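Long-range contacts in beta-lactamase (PDB 6N1N), which probably hydrolyses the amide bond of beta-lactam antibiotics to give substituted beta-amino acids, as a class D beta-lactamase: residues A[27-32]-A[212-217]; A[45-50]-A[219-224]; A[201-206]-A[234-239]. All blocks are in the same frame, centred on the assembly; numbering follows the deposited sequence.

Interaction 1. Residues A[27-32]-A[212-217]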
loop_
_atom_site.group_PDB
_atom_site.type_symbol
_atom_site.label_atom_id
_atom_site.label_comp_id
_atom_site.label_asym_id
_atom_site.label_seq_id
_atom_site.Cartn_x
_atom_site.Cartn_y
_atom_site.Cartn_z
ATOM N N ILE A 27 -9.617 5.825 -7.470
ATOM C CA ILE A 27 -9.175 4.920 -8.510
ATOM C C ILE A 27 -8.714 5.745 -9.702
ATOM O O ILE A 27 -9.299 6.787 -10.015
ATOM C CB ILE A 27 -10.311 3.950 -8.890
ATOM C CG1 ILE A 27 -10.614 2.988 -7.739
ATOM C CG2 ILE A 27 -9.965 3.149 -10.148
ATOM C CD1 ILE A 27 -11.948 2.310 -7.858
ATOM N N TYR A 28 -7.646 5.286 -10.352
ATOM C CA TYR A 28 -7.164 5.880 -11.596
ATOM C C TYR A 28 -7.187 4.824 -12.688
ATOM O O TYR A 28 -6.506 3.798 -12.586
ATOM C CB TYR A 28 -5.760 6.438 -11.432
ATOM C CG TYR A 28 -5.213 7.100 -12.688
ATOM C CD1 TYR A 28 -5.692 8.322 -13.104
ATOM C CD2 TYR A 28 -4.220 6.498 -13.419
ATOM C CE1 TYR A 28 -5.194 8.932 -14.240
ATOM C CE2 TYR A 28 -3.697 7.098 -14.547
ATOM C CZ TYR A 28 -4.183 8.316 -14.958
ATOM O OH TYR A 28 -3.685 8.935 -16.090
ATOM N N ASP A 29 -7.983 5.091 -13.715
ATOM C CA ASP A 29 -8.064 4.318 -14.945
ATOM C C ASP A 29 -6.906 4.747 -15.844
ATOM O O ASP A 29 -6.876 5.871 -16.337
ATOM C CB ASP A 29 -9.450 4.565 -15.541
ATOM C CG ASP A 29 -9.644 3.959 -16.922
ATOM O OD1 ASP A 29 -8.656 3.699 -17.611
ATOM O OD2 ASP A 29 -10.819 3.791 -17.326
ATOM N N TYR A 30 -5.948 3.845 -16.046
ATOM C CA TYR A 30 -4.682 4.179 -16.692
ATOM C C TYR A 30 -4.840 4.434 -18.186
ATOM O O TYR A 30 -4.340 5.441 -18.714
ATOM C CB TYR A 30 -3.695 3.034 -16.428
ATOM C CG TYR A 30 -2.328 3.237 -17.017
ATOM C CD1 TYR A 30 -1.393 4.043 -16.390
ATOM C CD2 TYR A 30 -1.965 2.601 -18.183
ATOM C CE1 TYR A 30 -0.122 4.225 -16.939
ATOM C CE2 TYR A 30 -0.698 2.768 -18.723
ATOM C CZ TYR A 30 0.208 3.574 -18.099
ATOM O OH TYR A 30 1.438 3.742 -18.664
ATOM N N LYS A 31 -5.506 3.521 -18.893
ATOM C CA LYS A 31 -5.646 3.659 -20.337
ATOM C C LYS A 31 -6.409 4.932 -20.704
ATOM O O LYS A 31 -6.022 5.668 -21.631
ATOM C CB LYS A 31 -6.349 2.426 -20.893
ATOM C CG LYS A 31 -6.728 2.504 -22.338
ATOM C CD LYS A 31 -7.115 1.141 -22.869
ATOM C CE LYS A 31 -8.469 0.725 -22.396
ATOM N NZ LYS A 31 -8.832 -0.629 -22.951
ATOM N N ASN A 32 -7.493 5.211 -19.985
ATOM C CA ASN A 32 -8.347 6.350 -20.289
ATOM C C ASN A 32 -7.958 7.628 -19.555
ATOM O O ASN A 32 -8.505 8.688 -19.879
ATOM C CB ASN A 32 -9.798 5.986 -19.977
ATOM C CG ASN A 32 -10.304 4.873 -20.862
ATOM O OD1 ASN A 32 -10.248 4.976 -22.110
ATOM N ND2 ASN A 32 -10.796 3.800 -20.256
ATOM N N ASN A 212 -6.578 -3.143 -19.388
ATOM C CA ASN A 212 -6.379 -1.859 -18.739
ATOM C C ASN A 212 -5.690 -2.115 -17.415
ATOM O O ASN A 212 -5.435 -3.268 -17.029
ATOM C CB ASN A 212 -7.728 -1.169 -18.533
ATOM C CG ASN A 212 -7.629 0.329 -18.394
ATOM O OD1 ASN A 212 -6.574 0.903 -18.100
ATOM N ND2 ASN A 212 -8.763 0.972 -18.561
ATOM N N VAL A 213 -5.404 -1.028 -16.708
ATOM C CA VAL A 213 -4.890 -1.068 -15.343
ATOM C C VAL A 213 -5.657 -0.029 -14.535
ATOM O O VAL A 213 -5.794 1.120 -14.960
ATOM C CB VAL A 213 -3.386 -0.759 -15.247
ATOM C CG1 VAL A 213 -2.857 -1.076 -13.843
ATOM C CG2 VAL A 213 -2.621 -1.531 -16.251
ATOM N N TYR A 214 -6.107 -0.418 -13.350
ATOM C CA TYR A 214 -6.802 0.479 -12.433
ATOM C C TYR A 214 -5.993 0.557 -11.140
ATOM O O TYR A 214 -5.899 -0.420 -10.388
ATOM C CB TYR A 214 -8.235 0.012 -12.164
ATOM C CG TYR A 214 -9.039 -0.128 -13.434
ATOM C CD1 TYR A 214 -9.808 0.930 -13.934
ATOM C CD2 TYR A 214 -8.984 -1.299 -14.191
ATOM C CE1 TYR A 214 -10.493 0.813 -15.105
ATOM C CE2 TYR A 214 -9.678 -1.421 -15.372
ATOM C CZ TYR A 214 -10.428 -0.377 -15.826
ATOM O OH TYR A 214 -11.129 -0.537 -16.986
ATOM N N PHE A 215 -5.416 1.736 -10.890
ATOM C CA PHE A 215 -4.722 2.003 -9.636
ATOM C C PHE A 215 -5.721 2.429 -8.582
ATOM O O PHE A 215 -6.700 3.109 -8.889
ATOM C CB PHE A 215 -3.668 3.083 -9.868
ATOM C CG PHE A 215 -2.611 2.663 -10.851
ATOM C CD1 PHE A 215 -1.454 2.068 -10.408
ATOM C CD2 PHE A 215 -2.814 2.770 -12.216
ATOM C CE1 PHE A 215 -0.511 1.630 -11.301
ATOM C CE2 PHE A 215 -1.872 2.336 -13.105
ATOM C CZ PHE A 215 -0.710 1.771 -12.662
ATOM N N PHE A 216 -5.495 2.006 -7.327
ATOM C CA PHE A 216 -6.486 2.298 -6.300
ATOM C C PHE A 216 -5.855 2.600 -4.952
ATOM O O PHE A 216 -4.785 2.113 -4.611
ATOM C CB PHE A 216 -7.502 1.139 -6.134
ATOM C CG PHE A 216 -6.899 -0.157 -5.681
ATOM C CD1 PHE A 216 -6.805 -0.485 -4.342
ATOM C CD2 PHE A 216 -6.424 -1.054 -6.603
ATOM C CE1 PHE A 216 -6.237 -1.685 -3.938
ATOM C CE2 PHE A 216 -5.868 -2.249 -6.210
ATOM C CZ PHE A 216 -5.765 -2.555 -4.865
ATOM N N ALA A 217 -6.543 3.430 -4.189
ATOM C CA ALA A 217 -6.168 3.678 -2.806
ATOM C C ALA A 217 -7.468 3.839 -2.034
ATOM O O ALA A 217 -8.198 4.807 -2.227
ATOM C CB ALA A 217 -5.276 4.916 -2.660
HETATM O O HOH W 1 -12.937 1.333 -17.664
#
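The ring of F215 is met at its edge from the turn that follows strand 22-29: CB of Y30 lies in its plane, and the Y30 ring runs beside it, pointing the same way, with planes 57° apart and Y30 CD1 3.7 Å from F215 CE2. F215 CD2 in turn reaches the edge of the Y28 ring. These rings decorate an antiparallel pairing in the central sheet of the penicillin-recognising fold. Beyond the sheet, helix 147-159 packs on Y28 and F215. The sheet's other surface carries Y214, whose edge takes I27 CG2 and, in plane, a water that links Y214 OH to D29 OD2.

Y28 and F215 form the hydrogen-bonded pair (Y28 N to F215 O 2.8 Å), flanked by the non-hydrogen-bonded pairs I27-F216 and D29-Y214. Past D29 the chain turns, and Y30 N still reaches V213 O at 2.9 Å.

N212 closes the turn. Its OD1 accepts K31 N (2.9 Å) and V213 N from opposite faces of the amide. Y30 and K31 find further partners, Y30 OH on E159 and K31 NZ on E211 O. D29 OD1 makes an Asx motif with N32 N (3.0 Å), and N212 ND2 reaches the same oxygen at 2.9 Å from the opposite face of the carboxylate, 49° out of its plane.

Interaction 2. Residues A[45-50]-A[219-224]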
loop_
_atom_site.group_PDB
_atom_site.type_symbol
_atom_site.label_atom_id
_atom_site.label_comp_id
_atom_site.label_asym_id
_atom_site.label_seq_id
_atom_site.Cartn_x
_atom_site.Cartn_y
_atom_site.Cartn_z
ATOM N N ILE A 45 -5.672 14.327 1.549
ATOM C CA ILE A 45 -5.274 14.371 2.954
ATOM C C ILE A 45 -4.243 13.287 3.256
ATOM O O ILE A 45 -4.478 12.096 3.015
ATOM C CB ILE A 45 -6.512 14.232 3.854
ATOM C CG1 ILE A 45 -7.469 15.420 3.636
ATOM C CG2 ILE A 45 -6.112 14.149 5.302
ATOM C CD1 ILE A 45 -8.805 15.250 4.316
ATOM N N ARG A 46 -3.106 13.705 3.834
ATOM C CA ARG A 46 -2.035 12.773 4.163
ATOM C C ARG A 46 -2.266 12.119 5.516
ATOM O O ARG A 46 -2.676 12.779 6.479
ATOM C CB ARG A 46 -0.691 13.497 4.190
ATOM C CG ARG A 46 -0.213 13.955 2.821
ATOM C CD ARG A 46 1.112 14.668 2.918
ATOM N NE ARG A 46 1.696 14.986 1.619
ATOM C CZ ARG A 46 2.547 15.978 1.399
ATOM N NH1 ARG A 46 2.937 16.792 2.382
ATOM N NH2 ARG A 46 3.022 16.164 0.186
ATOM N N ARG A 47 -1.981 10.806 5.586
ATOM C CA ARG A 47 -1.975 10.062 6.842
ATOM C C ARG A 47 -0.816 9.073 6.812
ATOM O O ARG A 47 -0.263 8.784 5.748
ATOM C CB ARG A 47 -3.291 9.332 7.095
ATOM C CG ARG A 47 -4.471 10.291 7.198
ATOM C CD ARG A 47 -5.641 9.627 7.782
ATOM N NE ARG A 47 -6.796 10.503 7.971
ATOM C CZ ARG A 47 -7.109 11.123 9.107
ATOM N NH1 ARG A 47 -6.344 11.013 10.186
ATOM N NH2 ARG A 47 -8.211 11.859 9.167
ATOM N N LEU A 48 -0.461 8.517 7.989
ATOM C CA LEU A 48 0.643 7.570 8.045
ATOM C C LEU A 48 0.374 6.400 7.095
ATOM O O LEU A 48 -0.779 5.973 6.937
ATOM C CB LEU A 48 0.887 7.042 9.469
ATOM C CG LEU A 48 0.065 5.868 10.035
ATOM C CD1 LEU A 48 0.707 5.427 11.368
ATOM C CD2 LEU A 48 -1.358 6.271 10.240
ATOM N N PRO A 49 1.412 5.901 6.405
ATOM C CA PRO A 49 1.205 4.778 5.472
ATOM C C PRO A 49 1.050 3.424 6.136
ATOM O O PRO A 49 0.469 2.512 5.523
ATOM C CB PRO A 49 2.475 4.793 4.627
ATOM C CG PRO A 49 3.515 5.413 5.547
ATOM C CD PRO A 49 2.757 6.491 6.254
ATOM N N ALA A 50 1.577 3.262 7.343
ATOM C CA ALA A 50 1.627 1.970 8.011
ATOM C C ALA A 50 2.164 0.917 7.050
ATOM O O ALA A 50 3.122 1.191 6.343
ATOM C CB ALA A 50 0.262 1.624 8.590
ATOM N N ARG A 219 -9.026 4.131 1.706
ATOM C CA ARG A 219 -8.583 4.494 3.043
ATOM C C ARG A 219 -9.808 4.760 3.894
ATOM O O ARG A 219 -10.492 5.784 3.737
ATOM C CB ARG A 219 -7.644 5.687 3.037
ATOM C CG ARG A 219 -7.025 5.879 4.397
ATOM C CD ARG A 219 -6.082 7.045 4.453
ATOM N NE ARG A 219 -6.708 8.319 4.111
ATOM C CZ ARG A 219 -6.026 9.424 3.814
ATOM N NH1 ARG A 219 -4.680 9.436 3.808
ATOM N NH2 ARG A 219 -6.699 10.523 3.506
ATOM N N ILE A 220 -10.036 3.853 4.818
ATOM C CA ILE A 220 -11.168 3.879 5.718
ATOM C C ILE A 220 -10.768 4.626 6.970
ATOM O O ILE A 220 -9.680 4.398 7.523
ATOM C CB ILE A 220 -11.601 2.443 6.061
ATOM C CG1 ILE A 220 -12.089 1.754 4.783
ATOM C CG2 ILE A 220 -12.641 2.416 7.179
ATOM C CD1 ILE A 220 -12.198 0.262 4.925
ATOM N N ILE A 221 -11.640 5.523 7.413
ATOM C CA ILE A 221 -11.503 6.193 8.694
ATOM C C ILE A 221 -12.605 5.651 9.587
ATOM O O ILE A 221 -13.777 5.655 9.206
ATOM C CB ILE A 221 -11.610 7.721 8.569
ATOM C CG1 ILE A 221 -10.622 8.252 7.536
ATOM C CG2 ILE A 221 -11.424 8.373 9.940
ATOM C CD1 ILE A 221 -9.174 7.964 7.859
ATOM N N ASN A 222 -12.227 5.162 10.752
ATOM C CA ASN A 222 -13.172 4.530 11.647
ATOM C C ASN A 222 -12.889 5.014 13.052
ATOM O O ASN A 222 -11.768 4.864 13.543
ATOM C CB ASN A 222 -13.057 3.015 11.581
ATOM C CG ASN A 222 -13.879 2.348 12.624
ATOM O OD1 ASN A 222 -15.069 2.677 12.801
ATOM N ND2 ASN A 222 -13.271 1.418 13.347
ATOM N N ALA A 223 -13.909 5.578 13.691
ATOM C CA ALA A 223 -13.829 5.959 15.090
ATOM C C ALA A 223 -14.301 4.861 16.038
ATOM O O ALA A 223 -14.019 4.942 17.239
ATOM C CB ALA A 223 -14.656 7.224 15.324
ATOM N N SER A 224 -14.995 3.838 15.535
ATOM C CA SER A 224 -15.596 2.826 16.400
ATOM C C SER A 224 -14.609 1.702 16.710
ATOM O O SER A 224 -14.262 0.894 15.843
ATOM C CB SER A 224 -16.854 2.238 15.772
ATOM O OG SER A 224 -17.248 1.085 16.488
#
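R219 opens the strand segment by sending its guanidinium to the carbonyl of I45. NH1 and NH2 both donate to I45 O at 2.8 Å, end-on, with the oxygen in the guanidinium plane and both nitrogens on the same face of the peptide. A bend at chi3 (59°), after an extended run to CD, sets NE aside from that line. The aliphatic part of R47 then crosses R219 at about a right angle: R47 CG sits 3.5 Å from R219 NH1, over one face of the guanidinium and offset toward its rim. The two guanidinium planes are 86° apart, and NE of R47 lies 4.4 Å from NE of R219. This closeness of like charges is probably eased by E195 and E198, which form salt bridges with R47 NH1 and NH2.

I220 turns to the other side of the sheet, against R235 and L238 of helix 228-245. Strand 212-222 belongs to the central sheet of the penicillin-recognising fold, whereas residues 45-50 form the irregular approach to S51, the predicted acyl-ester serine at the start of the S-x-x-K motif. Within that approach, L48 is held by E195 through its N and by W202 NE1 through its O.

I221 returns to the R219 side and meets R47 tip to tip, its CD1 3.5 Å from R47 NE and over one face of that guanidinium.

Interaction 3. Residues A[201-206]-A[234-239]. With SO4 (sulfate ion), chain C.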
loop_
_atom_site.group_PDB
_atom_site.type_symbol
_atom_site.label_atom_id
_atom_site.label_comp_id
_atom_site.label_asym_id
_atom_site.label_seq_id
_atom_site.Cartn_x
_atom_site.Cartn_y
_atom_site.Cartn_z
ATOM N N ILE A 201 -7.393 2.696 7.925
ATOM C CA ILE A 201 -7.287 1.386 7.305
ATOM C C ILE A 201 -7.134 1.583 5.801
ATOM O O ILE A 201 -8.076 2.018 5.126
ATOM C CB ILE A 201 -8.495 0.489 7.635
ATOM C CG1 ILE A 201 -8.595 0.331 9.173
ATOM C CG2 ILE A 201 -8.375 -0.830 6.926
ATOM C CD1 ILE A 201 -9.870 -0.376 9.633
ATOM N N TRP A 202 -5.959 1.229 5.283
ATOM C CA TRP A 202 -5.626 1.316 3.879
ATOM C C TRP A 202 -5.762 -0.029 3.161
ATOM O O TRP A 202 -5.468 -1.086 3.702
ATOM C CB TRP A 202 -4.172 1.715 3.681
ATOM C CG TRP A 202 -3.652 3.027 4.124
ATOM C CD1 TRP A 202 -3.028 3.319 5.303
ATOM C CD2 TRP A 202 -3.527 4.184 3.309
ATOM N NE1 TRP A 202 -2.580 4.623 5.286
ATOM C CE2 TRP A 202 -2.864 5.164 4.060
ATOM C CE3 TRP A 202 -3.938 4.494 2.016
ATOM C CZ2 TRP A 202 -2.626 6.441 3.563
ATOM C CZ3 TRP A 202 -3.701 5.751 1.534
ATOM C CH2 TRP A 202 -3.026 6.700 2.289
ATOM N N TYR A 203 -6.082 0.066 1.875
ATOM C CA TYR A 203 -5.808 -0.989 0.903
ATOM C C TYR A 203 -5.433 -0.273 -0.397
ATOM O O TYR A 203 -6.249 0.472 -0.967
ATOM C CB TYR A 203 -7.021 -1.911 0.750
ATOM C CG TYR A 203 -6.741 -3.171 -0.030
ATOM C CD1 TYR A 203 -5.714 -4.030 0.334
ATOM C CD2 TYR A 203 -7.502 -3.497 -1.137
ATOM C CE1 TYR A 203 -5.447 -5.177 -0.402
ATOM C CE2 TYR A 203 -7.259 -4.669 -1.845
ATOM C CZ TYR A 203 -6.237 -5.482 -1.488
ATOM O OH TYR A 203 -6.007 -6.616 -2.232
ATOM N N VAL A 204 -4.186 -0.468 -0.852
ATOM C CA VAL A 204 -3.683 0.258 -2.019
ATOM C C VAL A 204 -3.033 -0.736 -2.967
ATOM O O VAL A 204 -2.623 -1.829 -2.568
ATOM C CB VAL A 204 -2.681 1.371 -1.630
ATOM C CG1 VAL A 204 -3.263 2.298 -0.543
ATOM C CG2 VAL A 204 -1.322 0.779 -1.207
ATOM N N GLY A 205 -2.965 -0.364 -4.246
ATOM C CA GLY A 205 -2.358 -1.237 -5.233
ATOM C C GLY A 205 -2.868 -0.923 -6.627
ATOM O O GLY A 205 -3.220 0.214 -6.932
ATOM N N TYR A 206 -2.891 -1.957 -7.462
ATOM C CA TYR A 206 -3.452 -1.820 -8.794
ATOM C C TYR A 206 -3.930 -3.181 -9.261
ATOM O O TYR A 206 -3.427 -4.224 -8.836
ATOM C CB TYR A 206 -2.468 -1.184 -9.791
ATOM C CG TYR A 206 -1.172 -1.899 -10.171
ATOM C CD1 TYR A 206 -1.124 -2.771 -11.259
ATOM C CD2 TYR A 206 0.016 -1.624 -9.523
ATOM C CE1 TYR A 206 0.074 -3.365 -11.663
ATOM C CE2 TYR A 206 1.231 -2.250 -9.906
ATOM C CZ TYR A 206 1.245 -3.125 -10.973
ATOM O OH TYR A 206 2.441 -3.710 -11.389
ATOM N N PHE A 234 -12.868 -6.515 6.121
ATOM C CA PHE A 234 -13.754 -6.070 5.047
ATOM C C PHE A 234 -13.051 -5.214 4.001
ATOM O O PHE A 234 -13.581 -5.064 2.899
ATOM C CB PHE A 234 -14.941 -5.288 5.656
ATOM C CG PHE A 234 -15.966 -4.808 4.663
ATOM C CD1 PHE A 234 -16.617 -5.694 3.834
ATOM C CD2 PHE A 234 -16.284 -3.457 4.571
ATOM C CE1 PHE A 234 -17.560 -5.254 2.920
ATOM C CE2 PHE A 234 -17.227 -3.007 3.656
ATOM C CZ PHE A 234 -17.876 -3.899 2.846
ATOM N N ARG A 235 -11.861 -4.673 4.288
ATOM C CA ARG A 235 -11.298 -3.648 3.414
ATOM C C ARG A 235 -11.074 -4.147 1.991
ATOM O O ARG A 235 -11.293 -3.400 1.030
ATOM C CB ARG A 235 -9.990 -3.104 3.994
ATOM C CG ARG A 235 -8.886 -4.114 4.161
ATOM C CD ARG A 235 -7.884 -3.588 5.151
ATOM N NE ARG A 235 -7.202 -4.630 5.898
ATOM C CZ ARG A 235 -6.126 -4.416 6.647
ATOM N NH1 ARG A 235 -5.600 -3.197 6.721
ATOM N NH2 ARG A 235 -5.560 -5.420 7.300
ATOM N N LYS A 236 -10.641 -5.393 1.824
ATOM C CA LYS A 236 -10.415 -5.886 0.464
ATOM C C LYS A 236 -11.744 -6.111 -0.255
ATOM O O LYS A 236 -11.908 -5.705 -1.415
ATOM C CB LYS A 236 -9.550 -7.145 0.519
ATOM C CG LYS A 236 -9.693 -8.063 -0.681
ATOM C CD LYS A 236 -8.428 -8.883 -0.900
ATOM C CE LYS A 236 -8.717 -10.152 -1.680
ATOM N NZ LYS A 236 -9.716 -9.911 -2.755
ATOM N N GLN A 237 -12.746 -6.654 0.448
ATOM C CA GLN A 237 -14.052 -6.857 -0.168
ATOM C C GLN A 237 -14.726 -5.536 -0.539
ATOM O O GLN A 237 -15.369 -5.445 -1.587
ATOM C CB GLN A 237 -14.955 -7.672 0.762
ATOM C CG GLN A 237 -16.352 -7.906 0.213
ATOM C CD GLN A 237 -16.369 -8.655 -1.118
ATOM O OE1 GLN A 237 -17.217 -8.391 -1.958
ATOM N NE2 GLN A 237 -15.444 -9.606 -1.301
ATOM N N LEU A 238 -14.586 -4.501 0.300
ATOM C CA LEU A 238 -15.084 -3.176 -0.067
ATOM C C LEU A 238 -14.471 -2.707 -1.387
ATOM O O LEU A 238 -15.165 -2.152 -2.250
ATOM C CB LEU A 238 -14.750 -2.181 1.051
ATOM C CG LEU A 238 -15.245 -0.737 0.907
ATOM C CD1 LEU A 238 -15.235 -0.052 2.279
ATOM C CD2 LEU A 238 -14.427 0.109 -0.074
ATOM N N THR A 239 -13.160 -2.891 -1.535
ATOM C CA THR A 239 -12.479 -2.524 -2.769
ATOM C C THR A 239 -13.061 -3.290 -3.957
ATOM O O THR A 239 -13.317 -2.707 -5.026
ATOM C CB THR A 239 -10.978 -2.783 -2.589
ATOM O OG1 THR A 239 -10.525 -2.105 -1.403
ATOM C CG2 THR A 239 -10.177 -2.279 -3.757
HETATM S S SO4 C . -1.759 -4.986 7.851
HETATM O O1 SO4 C . -2.160 -5.961 8.869
HETATM O O2 SO4 C . -0.402 -4.453 8.152
HETATM O O3 SO4 C . -1.690 -5.647 6.553
HETATM O O4 SO4 C . -2.762 -3.916 7.838
#
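The C-terminal helix 228-245 lies across strand 198-209 of the central sheet, and at this crossing Y203 and I201 project against R235, K236 and T239. The segment axes approach to 8.6 Å at 49°. Y203 packs against the helix with one face and an edge of its ring. K236 CA and CB lie over that face, with CB offset toward the rim, while T239 meets the edge, OG1 standing 3.3 Å from Y203 CD2 and CG2 in the ring plane. The K236 side chain runs alongside the ring, bringing CD to 3.6 Å from Y203 OH before NZ pairs with E179.

T239 OG1 is turned back onto its own helix, donating to R235 O at 2.9 Å. T239 N reaches that carbonyl from its opposite face, so the oxygen has two donors from one residue. R235 itself crosses I201 at about a right angle, its CD 3.3 Å from I201 CG2. From CG the chain runs extended to NE, carrying CD past that methyl and the guanidinium on to a bound sulfate.

R235 lines the sulfate-bound cleft and probably corresponds to the arginine that binds the substrate carboxylate in other class D enzymes. It faces the K-T-G motif of strand 184-195, and its side chain is about 7 Å from that of S51. The sulfate probably comes from the crystallisation liquor. Its O4 takes hydrogen bonds from R235 NH1 at 3.1 Å and NH2 at 3.2 Å, near the guanidinium plane, and the ion is also bonded to T190 OG1 and S51 OG.

From the N terminus, residues 27-32, the end of strand 22-29 and the turn after it, are separated by about 180 residues, including most of the helical part, from the segment of strand 212-222 that they join in interaction 1. Residues 45-50 come next and close a similar span in interaction 2, on the later part of that same strand, whose two segments nearly adjoin. Interaction 3 is short-range by comparison, running from strand 198-209 to the C-terminal helix. No pair nests: all three cross. Strand 212-222 lies between 22-29 and 198-209 in the sheet; F216 N bonds to G205 O and I220 N to I201 O, joining interactions 1 and 2 to interaction 3.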